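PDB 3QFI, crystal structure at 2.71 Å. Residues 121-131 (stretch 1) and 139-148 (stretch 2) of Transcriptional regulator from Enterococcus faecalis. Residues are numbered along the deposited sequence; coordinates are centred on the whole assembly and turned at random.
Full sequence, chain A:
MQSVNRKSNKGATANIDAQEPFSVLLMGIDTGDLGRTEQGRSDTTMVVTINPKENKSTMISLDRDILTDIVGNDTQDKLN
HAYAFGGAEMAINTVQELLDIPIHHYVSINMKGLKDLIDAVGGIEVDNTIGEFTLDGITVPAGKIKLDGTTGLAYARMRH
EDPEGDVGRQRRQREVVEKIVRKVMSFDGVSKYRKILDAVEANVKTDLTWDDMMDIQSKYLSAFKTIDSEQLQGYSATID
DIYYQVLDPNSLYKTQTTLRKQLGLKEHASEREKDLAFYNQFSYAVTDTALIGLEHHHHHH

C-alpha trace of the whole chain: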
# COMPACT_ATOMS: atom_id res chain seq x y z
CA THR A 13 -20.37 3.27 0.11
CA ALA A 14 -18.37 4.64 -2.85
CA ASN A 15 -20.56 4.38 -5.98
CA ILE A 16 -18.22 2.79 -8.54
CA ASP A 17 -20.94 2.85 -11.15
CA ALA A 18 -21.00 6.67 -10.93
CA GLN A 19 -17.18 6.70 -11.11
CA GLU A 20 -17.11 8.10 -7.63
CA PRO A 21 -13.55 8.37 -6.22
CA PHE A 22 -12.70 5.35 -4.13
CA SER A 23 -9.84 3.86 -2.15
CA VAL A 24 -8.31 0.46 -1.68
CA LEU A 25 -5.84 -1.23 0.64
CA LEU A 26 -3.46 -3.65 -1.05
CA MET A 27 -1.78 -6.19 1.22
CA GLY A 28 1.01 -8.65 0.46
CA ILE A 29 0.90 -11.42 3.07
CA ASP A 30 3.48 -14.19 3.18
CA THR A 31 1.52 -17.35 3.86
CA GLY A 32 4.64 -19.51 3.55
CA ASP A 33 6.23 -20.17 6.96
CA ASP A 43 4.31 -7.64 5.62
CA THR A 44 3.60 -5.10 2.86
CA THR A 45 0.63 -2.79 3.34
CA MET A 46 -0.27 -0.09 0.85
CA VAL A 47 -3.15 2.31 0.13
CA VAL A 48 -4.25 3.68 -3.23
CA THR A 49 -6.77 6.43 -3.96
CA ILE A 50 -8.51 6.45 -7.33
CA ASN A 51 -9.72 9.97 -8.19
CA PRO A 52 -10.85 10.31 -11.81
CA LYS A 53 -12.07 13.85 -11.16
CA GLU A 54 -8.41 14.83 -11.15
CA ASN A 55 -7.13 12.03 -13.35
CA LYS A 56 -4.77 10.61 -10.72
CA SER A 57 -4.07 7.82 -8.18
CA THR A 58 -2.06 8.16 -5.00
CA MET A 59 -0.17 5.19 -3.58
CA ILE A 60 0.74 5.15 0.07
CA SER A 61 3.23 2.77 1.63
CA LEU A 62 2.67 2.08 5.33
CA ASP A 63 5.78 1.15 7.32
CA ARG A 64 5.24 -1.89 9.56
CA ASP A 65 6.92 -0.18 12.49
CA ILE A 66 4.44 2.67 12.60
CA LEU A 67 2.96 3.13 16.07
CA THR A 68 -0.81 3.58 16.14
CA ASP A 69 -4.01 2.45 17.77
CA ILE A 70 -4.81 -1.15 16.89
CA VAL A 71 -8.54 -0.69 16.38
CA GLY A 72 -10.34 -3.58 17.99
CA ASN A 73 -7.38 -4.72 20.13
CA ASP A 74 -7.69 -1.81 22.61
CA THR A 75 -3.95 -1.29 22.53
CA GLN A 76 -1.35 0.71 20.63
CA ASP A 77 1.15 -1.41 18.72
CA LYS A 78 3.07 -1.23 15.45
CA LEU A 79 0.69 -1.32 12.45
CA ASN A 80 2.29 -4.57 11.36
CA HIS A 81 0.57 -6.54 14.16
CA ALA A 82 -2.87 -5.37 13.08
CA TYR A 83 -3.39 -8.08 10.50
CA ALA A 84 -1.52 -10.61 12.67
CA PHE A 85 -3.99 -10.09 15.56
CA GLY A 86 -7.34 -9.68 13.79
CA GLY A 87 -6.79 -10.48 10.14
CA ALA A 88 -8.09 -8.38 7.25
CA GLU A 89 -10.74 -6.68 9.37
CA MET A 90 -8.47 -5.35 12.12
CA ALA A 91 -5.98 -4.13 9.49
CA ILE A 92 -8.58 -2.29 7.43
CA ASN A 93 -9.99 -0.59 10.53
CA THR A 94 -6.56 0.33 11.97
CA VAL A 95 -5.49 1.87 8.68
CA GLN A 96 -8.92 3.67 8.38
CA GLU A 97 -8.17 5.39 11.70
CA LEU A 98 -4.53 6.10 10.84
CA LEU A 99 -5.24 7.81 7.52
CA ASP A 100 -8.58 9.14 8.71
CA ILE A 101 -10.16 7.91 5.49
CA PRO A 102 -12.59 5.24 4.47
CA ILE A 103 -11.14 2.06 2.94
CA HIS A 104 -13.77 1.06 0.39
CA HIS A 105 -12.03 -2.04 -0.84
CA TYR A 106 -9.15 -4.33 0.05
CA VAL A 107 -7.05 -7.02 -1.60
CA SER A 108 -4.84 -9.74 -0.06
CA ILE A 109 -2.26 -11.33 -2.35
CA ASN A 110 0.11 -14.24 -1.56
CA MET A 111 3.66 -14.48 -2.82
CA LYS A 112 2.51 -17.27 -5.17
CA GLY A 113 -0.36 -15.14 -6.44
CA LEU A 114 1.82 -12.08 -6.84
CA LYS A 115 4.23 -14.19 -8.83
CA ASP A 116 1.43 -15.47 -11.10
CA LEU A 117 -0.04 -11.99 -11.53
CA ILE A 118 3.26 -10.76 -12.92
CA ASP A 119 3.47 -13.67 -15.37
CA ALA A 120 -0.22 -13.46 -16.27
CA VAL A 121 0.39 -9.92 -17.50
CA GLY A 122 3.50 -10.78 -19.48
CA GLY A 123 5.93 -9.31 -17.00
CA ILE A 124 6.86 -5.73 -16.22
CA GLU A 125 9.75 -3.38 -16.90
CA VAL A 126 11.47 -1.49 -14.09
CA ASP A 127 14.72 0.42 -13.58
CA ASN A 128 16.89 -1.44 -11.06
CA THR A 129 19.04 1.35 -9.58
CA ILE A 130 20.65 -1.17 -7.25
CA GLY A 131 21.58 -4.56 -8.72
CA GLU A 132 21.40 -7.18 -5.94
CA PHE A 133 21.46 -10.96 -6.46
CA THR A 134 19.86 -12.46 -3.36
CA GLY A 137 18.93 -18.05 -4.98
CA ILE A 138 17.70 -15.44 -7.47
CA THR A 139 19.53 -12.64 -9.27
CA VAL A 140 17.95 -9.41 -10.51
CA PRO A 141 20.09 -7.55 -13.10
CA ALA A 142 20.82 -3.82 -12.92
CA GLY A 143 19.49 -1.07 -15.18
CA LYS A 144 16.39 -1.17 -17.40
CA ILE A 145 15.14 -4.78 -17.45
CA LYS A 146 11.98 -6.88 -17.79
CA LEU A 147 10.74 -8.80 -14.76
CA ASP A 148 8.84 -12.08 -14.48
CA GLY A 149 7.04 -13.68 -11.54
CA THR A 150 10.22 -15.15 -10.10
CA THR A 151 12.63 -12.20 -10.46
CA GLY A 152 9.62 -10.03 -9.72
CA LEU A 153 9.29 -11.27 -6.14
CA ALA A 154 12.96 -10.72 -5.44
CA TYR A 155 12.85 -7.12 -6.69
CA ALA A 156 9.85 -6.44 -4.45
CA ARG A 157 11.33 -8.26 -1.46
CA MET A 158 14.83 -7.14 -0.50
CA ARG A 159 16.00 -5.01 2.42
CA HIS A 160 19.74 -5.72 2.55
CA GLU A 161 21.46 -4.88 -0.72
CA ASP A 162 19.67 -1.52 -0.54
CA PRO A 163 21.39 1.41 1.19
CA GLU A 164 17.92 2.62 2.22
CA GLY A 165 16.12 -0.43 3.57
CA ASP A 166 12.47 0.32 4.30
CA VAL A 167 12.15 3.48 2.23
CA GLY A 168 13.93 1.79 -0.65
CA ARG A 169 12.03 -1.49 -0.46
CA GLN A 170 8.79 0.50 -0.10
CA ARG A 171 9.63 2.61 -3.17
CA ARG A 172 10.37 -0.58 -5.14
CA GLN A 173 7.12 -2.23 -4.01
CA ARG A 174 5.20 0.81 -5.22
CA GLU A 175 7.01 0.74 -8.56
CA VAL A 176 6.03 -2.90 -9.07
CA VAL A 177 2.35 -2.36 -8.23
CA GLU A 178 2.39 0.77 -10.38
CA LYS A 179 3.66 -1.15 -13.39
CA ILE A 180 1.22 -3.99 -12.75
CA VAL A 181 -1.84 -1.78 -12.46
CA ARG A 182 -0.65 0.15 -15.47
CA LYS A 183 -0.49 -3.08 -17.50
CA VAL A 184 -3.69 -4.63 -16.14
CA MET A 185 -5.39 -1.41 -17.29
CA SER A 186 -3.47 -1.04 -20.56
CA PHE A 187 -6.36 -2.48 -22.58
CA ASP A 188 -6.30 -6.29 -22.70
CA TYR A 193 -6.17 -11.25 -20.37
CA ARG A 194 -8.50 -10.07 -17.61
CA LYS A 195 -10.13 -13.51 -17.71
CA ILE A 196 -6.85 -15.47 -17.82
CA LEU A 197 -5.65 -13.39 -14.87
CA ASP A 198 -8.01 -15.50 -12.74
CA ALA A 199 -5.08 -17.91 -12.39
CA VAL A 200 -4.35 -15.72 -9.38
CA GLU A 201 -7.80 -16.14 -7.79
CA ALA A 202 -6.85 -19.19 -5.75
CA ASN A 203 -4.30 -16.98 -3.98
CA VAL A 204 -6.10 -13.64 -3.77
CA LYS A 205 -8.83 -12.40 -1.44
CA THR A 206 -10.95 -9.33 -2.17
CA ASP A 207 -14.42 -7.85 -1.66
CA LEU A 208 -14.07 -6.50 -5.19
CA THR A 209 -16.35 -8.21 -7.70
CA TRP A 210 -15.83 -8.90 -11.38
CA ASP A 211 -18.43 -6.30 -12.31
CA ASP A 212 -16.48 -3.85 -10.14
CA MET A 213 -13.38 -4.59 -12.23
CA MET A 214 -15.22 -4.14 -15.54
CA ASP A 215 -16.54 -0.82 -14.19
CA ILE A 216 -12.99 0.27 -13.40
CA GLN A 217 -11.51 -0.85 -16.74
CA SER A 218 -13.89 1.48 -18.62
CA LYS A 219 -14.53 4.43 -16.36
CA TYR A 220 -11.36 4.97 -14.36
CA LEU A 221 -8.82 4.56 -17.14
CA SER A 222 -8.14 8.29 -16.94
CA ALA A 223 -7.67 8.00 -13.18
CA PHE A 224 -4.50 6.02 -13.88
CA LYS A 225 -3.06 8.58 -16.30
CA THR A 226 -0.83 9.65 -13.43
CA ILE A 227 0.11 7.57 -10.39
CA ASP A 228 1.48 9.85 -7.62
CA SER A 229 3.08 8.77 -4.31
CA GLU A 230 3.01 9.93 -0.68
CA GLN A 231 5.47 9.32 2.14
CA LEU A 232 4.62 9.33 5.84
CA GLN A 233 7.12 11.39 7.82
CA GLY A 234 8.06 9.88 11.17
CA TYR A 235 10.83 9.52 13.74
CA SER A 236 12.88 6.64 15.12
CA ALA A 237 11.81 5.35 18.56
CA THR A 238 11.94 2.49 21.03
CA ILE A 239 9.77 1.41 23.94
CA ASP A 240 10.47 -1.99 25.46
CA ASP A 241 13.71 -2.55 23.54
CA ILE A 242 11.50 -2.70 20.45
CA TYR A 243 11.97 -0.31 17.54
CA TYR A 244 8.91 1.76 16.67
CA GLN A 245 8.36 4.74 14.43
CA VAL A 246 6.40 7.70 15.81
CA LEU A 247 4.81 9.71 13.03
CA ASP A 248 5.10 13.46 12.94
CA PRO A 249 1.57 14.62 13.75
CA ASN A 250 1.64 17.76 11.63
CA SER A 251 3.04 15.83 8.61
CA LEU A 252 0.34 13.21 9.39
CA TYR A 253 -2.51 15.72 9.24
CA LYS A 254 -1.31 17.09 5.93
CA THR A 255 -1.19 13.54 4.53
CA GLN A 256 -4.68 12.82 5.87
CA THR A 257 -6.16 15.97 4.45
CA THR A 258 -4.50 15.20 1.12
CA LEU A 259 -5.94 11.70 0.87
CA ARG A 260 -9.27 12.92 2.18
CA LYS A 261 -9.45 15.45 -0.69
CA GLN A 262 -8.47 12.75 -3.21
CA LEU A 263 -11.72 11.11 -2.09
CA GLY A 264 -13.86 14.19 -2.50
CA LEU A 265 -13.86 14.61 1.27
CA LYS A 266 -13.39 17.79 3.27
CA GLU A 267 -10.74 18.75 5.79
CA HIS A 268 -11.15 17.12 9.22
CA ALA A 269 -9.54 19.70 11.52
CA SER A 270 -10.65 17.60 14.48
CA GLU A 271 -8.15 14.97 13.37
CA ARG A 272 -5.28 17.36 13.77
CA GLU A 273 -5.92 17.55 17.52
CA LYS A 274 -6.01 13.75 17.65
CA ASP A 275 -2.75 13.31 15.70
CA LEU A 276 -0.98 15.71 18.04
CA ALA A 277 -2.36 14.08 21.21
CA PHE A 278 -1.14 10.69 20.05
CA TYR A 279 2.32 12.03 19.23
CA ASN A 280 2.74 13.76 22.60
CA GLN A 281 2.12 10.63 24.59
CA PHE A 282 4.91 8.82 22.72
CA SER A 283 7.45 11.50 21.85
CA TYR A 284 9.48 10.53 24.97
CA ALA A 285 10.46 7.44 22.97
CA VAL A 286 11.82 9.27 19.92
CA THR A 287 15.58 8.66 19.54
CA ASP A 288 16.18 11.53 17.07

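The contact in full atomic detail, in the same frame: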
# COMPACT_ATOMS: atom_id res chain seq x y z
N VAL A 121 0.44 -11.17 -16.77
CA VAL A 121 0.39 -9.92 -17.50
C VAL A 121 1.55 -9.79 -18.48
O VAL A 121 1.68 -8.78 -19.16
CB VAL A 121 0.42 -8.68 -16.54
CG1 VAL A 121 -0.79 -8.72 -15.61
CG2 VAL A 121 1.71 -8.66 -15.74
N GLY A 122 2.39 -10.82 -18.55
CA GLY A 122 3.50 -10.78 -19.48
C GLY A 122 4.74 -10.11 -18.94
O GLY A 122 5.64 -9.74 -19.71
N GLY A 123 4.78 -9.93 -17.63
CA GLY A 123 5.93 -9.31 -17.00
C GLY A 123 5.85 -7.79 -16.96
O GLY A 123 4.92 -7.19 -17.49
N ILE A 124 6.84 -7.17 -16.33
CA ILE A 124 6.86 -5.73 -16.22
C ILE A 124 8.27 -5.19 -16.25
O ILE A 124 9.20 -5.83 -15.77
CB ILE A 124 6.20 -5.26 -14.90
CG1 ILE A 124 6.97 -5.84 -13.71
CG2 ILE A 124 4.74 -5.70 -14.86
CD1 ILE A 124 6.44 -5.38 -12.36
N GLU A 125 8.43 -4.00 -16.83
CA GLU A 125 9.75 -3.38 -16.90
C GLU A 125 9.96 -2.33 -15.82
O GLU A 125 9.11 -1.46 -15.58
CB GLU A 125 9.98 -2.76 -18.28
CG GLU A 125 10.50 -3.78 -19.30
CD GLU A 125 11.36 -3.16 -20.39
OE1 GLU A 125 10.82 -2.36 -21.20
OE2 GLU A 125 12.57 -3.47 -20.44
N VAL A 126 11.11 -2.43 -15.15
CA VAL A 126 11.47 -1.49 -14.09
C VAL A 126 12.92 -1.08 -14.28
O VAL A 126 13.64 -1.66 -15.09
CB VAL A 126 11.34 -2.11 -12.68
CG1 VAL A 126 9.93 -2.63 -12.47
CG2 VAL A 126 12.37 -3.20 -12.49
N ASP A 127 13.34 -0.06 -13.53
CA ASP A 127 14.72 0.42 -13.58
C ASP A 127 15.42 0.09 -12.26
O ASP A 127 15.29 0.81 -11.27
CB ASP A 127 14.75 1.93 -13.80
CG ASP A 127 16.14 2.44 -14.11
OD1 ASP A 127 17.08 2.12 -13.35
OD2 ASP A 127 16.30 3.17 -15.12
N ASN A 128 16.17 -1.01 -12.25
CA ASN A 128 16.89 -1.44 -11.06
C ASN A 128 18.09 -0.53 -10.83
O ASN A 128 19.12 -0.70 -11.47
CB ASN A 128 17.36 -2.89 -11.23
CG ASN A 128 18.04 -3.43 -9.99
OD1 ASN A 128 18.57 -4.54 -9.99
ND2 ASN A 128 18.01 -2.66 -8.92
N THR A 129 17.95 0.42 -9.90
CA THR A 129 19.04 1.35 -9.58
C THR A 129 20.03 0.76 -8.59
O THR A 129 20.99 1.42 -8.18
CB THR A 129 18.50 2.67 -8.98
OG1 THR A 129 19.59 3.47 -8.53
CG2 THR A 129 17.58 2.38 -7.80
N ILE A 130 19.79 -0.48 -8.19
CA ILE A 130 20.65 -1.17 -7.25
C ILE A 130 21.44 -2.25 -8.00
O ILE A 130 22.51 -1.98 -8.55
CB ILE A 130 19.82 -1.83 -6.12
CG1 ILE A 130 18.69 -0.89 -5.68
CG2 ILE A 130 20.72 -2.17 -4.95
CD1 ILE A 130 19.13 0.51 -5.25
N GLY A 131 20.91 -3.47 -8.02
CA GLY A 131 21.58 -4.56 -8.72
C GLY A 131 21.97 -5.73 -7.83
O GLY A 131 23.04 -6.32 -8.04
N THR A 139 18.78 -13.85 -8.95
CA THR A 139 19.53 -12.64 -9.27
C THR A 139 18.73 -11.70 -10.16
O THR A 139 18.17 -12.12 -11.17
CB THR A 139 20.88 -12.96 -9.95
OG1 THR A 139 21.74 -13.63 -9.02
CG2 THR A 139 21.57 -11.67 -10.41
N VAL A 140 18.67 -10.44 -9.76
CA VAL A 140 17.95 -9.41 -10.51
C VAL A 140 19.00 -8.46 -11.10
O VAL A 140 19.71 -7.77 -10.37
CB VAL A 140 17.02 -8.59 -9.58
CG1 VAL A 140 16.09 -7.71 -10.41
CG2 VAL A 140 16.22 -9.53 -8.69
N PRO A 141 19.12 -8.42 -12.44
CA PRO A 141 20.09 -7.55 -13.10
C PRO A 141 19.88 -6.07 -12.82
O PRO A 141 18.83 -5.67 -12.32
CB PRO A 141 19.91 -7.89 -14.58
CG PRO A 141 18.46 -8.23 -14.66
CD PRO A 141 18.29 -9.12 -13.44
N ALA A 142 20.89 -5.26 -13.14
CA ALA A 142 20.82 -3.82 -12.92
C ALA A 142 20.41 -3.08 -14.19
O ALA A 142 20.54 -3.60 -15.30
CB ALA A 142 22.15 -3.31 -12.42
N GLY A 143 19.91 -1.86 -14.03
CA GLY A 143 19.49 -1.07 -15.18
C GLY A 143 18.11 -1.46 -15.69
O GLY A 143 17.41 -2.26 -15.07
N LYS A 144 17.71 -0.89 -16.82
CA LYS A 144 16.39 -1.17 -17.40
C LYS A 144 16.23 -2.63 -17.83
O LYS A 144 16.85 -3.08 -18.79
CB LYS A 144 16.14 -0.27 -18.61
CG LYS A 144 15.89 1.20 -18.28
CD LYS A 144 14.48 1.42 -17.72
CE LYS A 144 14.23 2.90 -17.39
NZ LYS A 144 14.33 3.80 -18.58
N ILE A 145 15.38 -3.37 -17.12
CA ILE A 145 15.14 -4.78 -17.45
C ILE A 145 13.71 -5.26 -17.21
O ILE A 145 12.97 -4.70 -16.41
CB ILE A 145 16.12 -5.70 -16.69
CG1 ILE A 145 16.39 -5.14 -15.30
CG2 ILE A 145 17.40 -5.87 -17.50
CD1 ILE A 145 15.19 -5.18 -14.38
N LYS A 146 13.32 -6.32 -17.92
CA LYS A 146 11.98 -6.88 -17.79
C LYS A 146 11.96 -7.90 -16.66
O LYS A 146 12.91 -8.67 -16.48
CB LYS A 146 11.56 -7.55 -19.10
CG LYS A 146 10.16 -8.13 -19.08
CD LYS A 146 9.78 -8.74 -20.42
CE LYS A 146 9.71 -7.69 -21.52
NZ LYS A 146 9.33 -8.31 -22.83
N LEU A 147 10.88 -7.89 -15.89
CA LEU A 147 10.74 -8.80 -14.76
C LEU A 147 9.60 -9.80 -14.89
O LEU A 147 8.52 -9.48 -15.38
CB LEU A 147 10.55 -7.97 -13.49
CG LEU A 147 11.67 -8.12 -12.46
CD1 LEU A 147 13.04 -8.09 -13.13
CD2 LEU A 147 11.54 -7.00 -11.45
N ASP A 148 9.85 -11.03 -14.43
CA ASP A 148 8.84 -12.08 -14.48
C ASP A 148 8.28 -12.30 -13.07
O ASP A 148 8.46 -11.46 -12.19
CB ASP A 148 9.44 -13.38 -15.02
CG ASP A 148 10.51 -13.97 -14.12
OD1 ASP A 148 10.91 -15.14 -14.35
OD2 ASP A 148 10.97 -13.28 -13.19

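Two antiparallel strands make a contact on two levels at once: a ladder of backbone hydrogen bonds fixes the register, and the alternation of side chains then decides which residues meet on each face. The pairing of residues 121-131 with 139-148 in this transcriptional regulator is a compact example, burying 688 Å² in all, and three residues that cover the most surface, Asn128, Leu147 and Val126, all lie on the same face of the sheet.

Leu147 anchors one end of the ladder. It forms a hydrogen-bonded pair with Ile124, Ile124 N donating to Leu147 O at 3.0 Å and Leu147 N returning to Ile124 O at 2.7 Å. Such reciprocal pairs recur at every second residue, because successive peptide groups of a strand point to alternate edges. The side chain of Leu147 has a chi1 of -116°, between the usual wells. Its CB lies 4.2 Å from Ile124 CG1, while its CD2 reaches diagonally along the face to within 4.0 Å of Val126 CG2.

Val126 therefore sits at the middle of the apolar patch. The same CG2 approaches Ile145 CD1 at 3.9 Å, so one methyl group touches side chains from two successive residues on this face of the partner strand. The backbone beneath is again a reciprocal pair, Val126 N to Ile145 O and Ile145 N to Val126 O, both 3.2 Å and both nearly straight. Between the two rungs, Glu125 and Lys146 face each other without direct backbone hydrogen bonds, their CA atoms only 4.2 Å apart. Here the CA hydrogens turn inward: Glu125 CA lies 3.5 Å from Ile145 O, and Lys146 CA lies 3.6 Å from Ile124 O, both as CA-H...O contacts.

Asn128 covers the largest area and closes the ladder at its other end. Gly143 N donates to Asn128 O at 2.9 Å, whereas the return bond from Asn128 N to Gly143 O is weak, at 3.3 Å. Gly143 adopts a positive phi of 81°, a backbone conformation in which a CB would be jammed against the preceding carbonyl oxygen. The side chain of Asn128, with chi1 in the t well, lies against the segment leading into the strand, from Val140 to Ala142; the orientation of its amide remains open.

The opposite face is more polar. The side chain of Glu125 packs its aliphatic part on Lys146, with Glu125 CG 3.9 Å from Lys146 CB. Asp127 pairs with Lys144, and Asp127 OD2 comes within 3.1 Å of Lys144 CE but stays 4.0 Å from Lys144 NZ, so the opposite charges are neighbours beyond salt-bridge range.

Just before the ladder, Gly123 illustrates how close a backbone approach can be: its CA is 3.1 Å from Leu147 O, and an ideal CB would point toward the partner and stand 2.7 Å from that same oxygen, a clash.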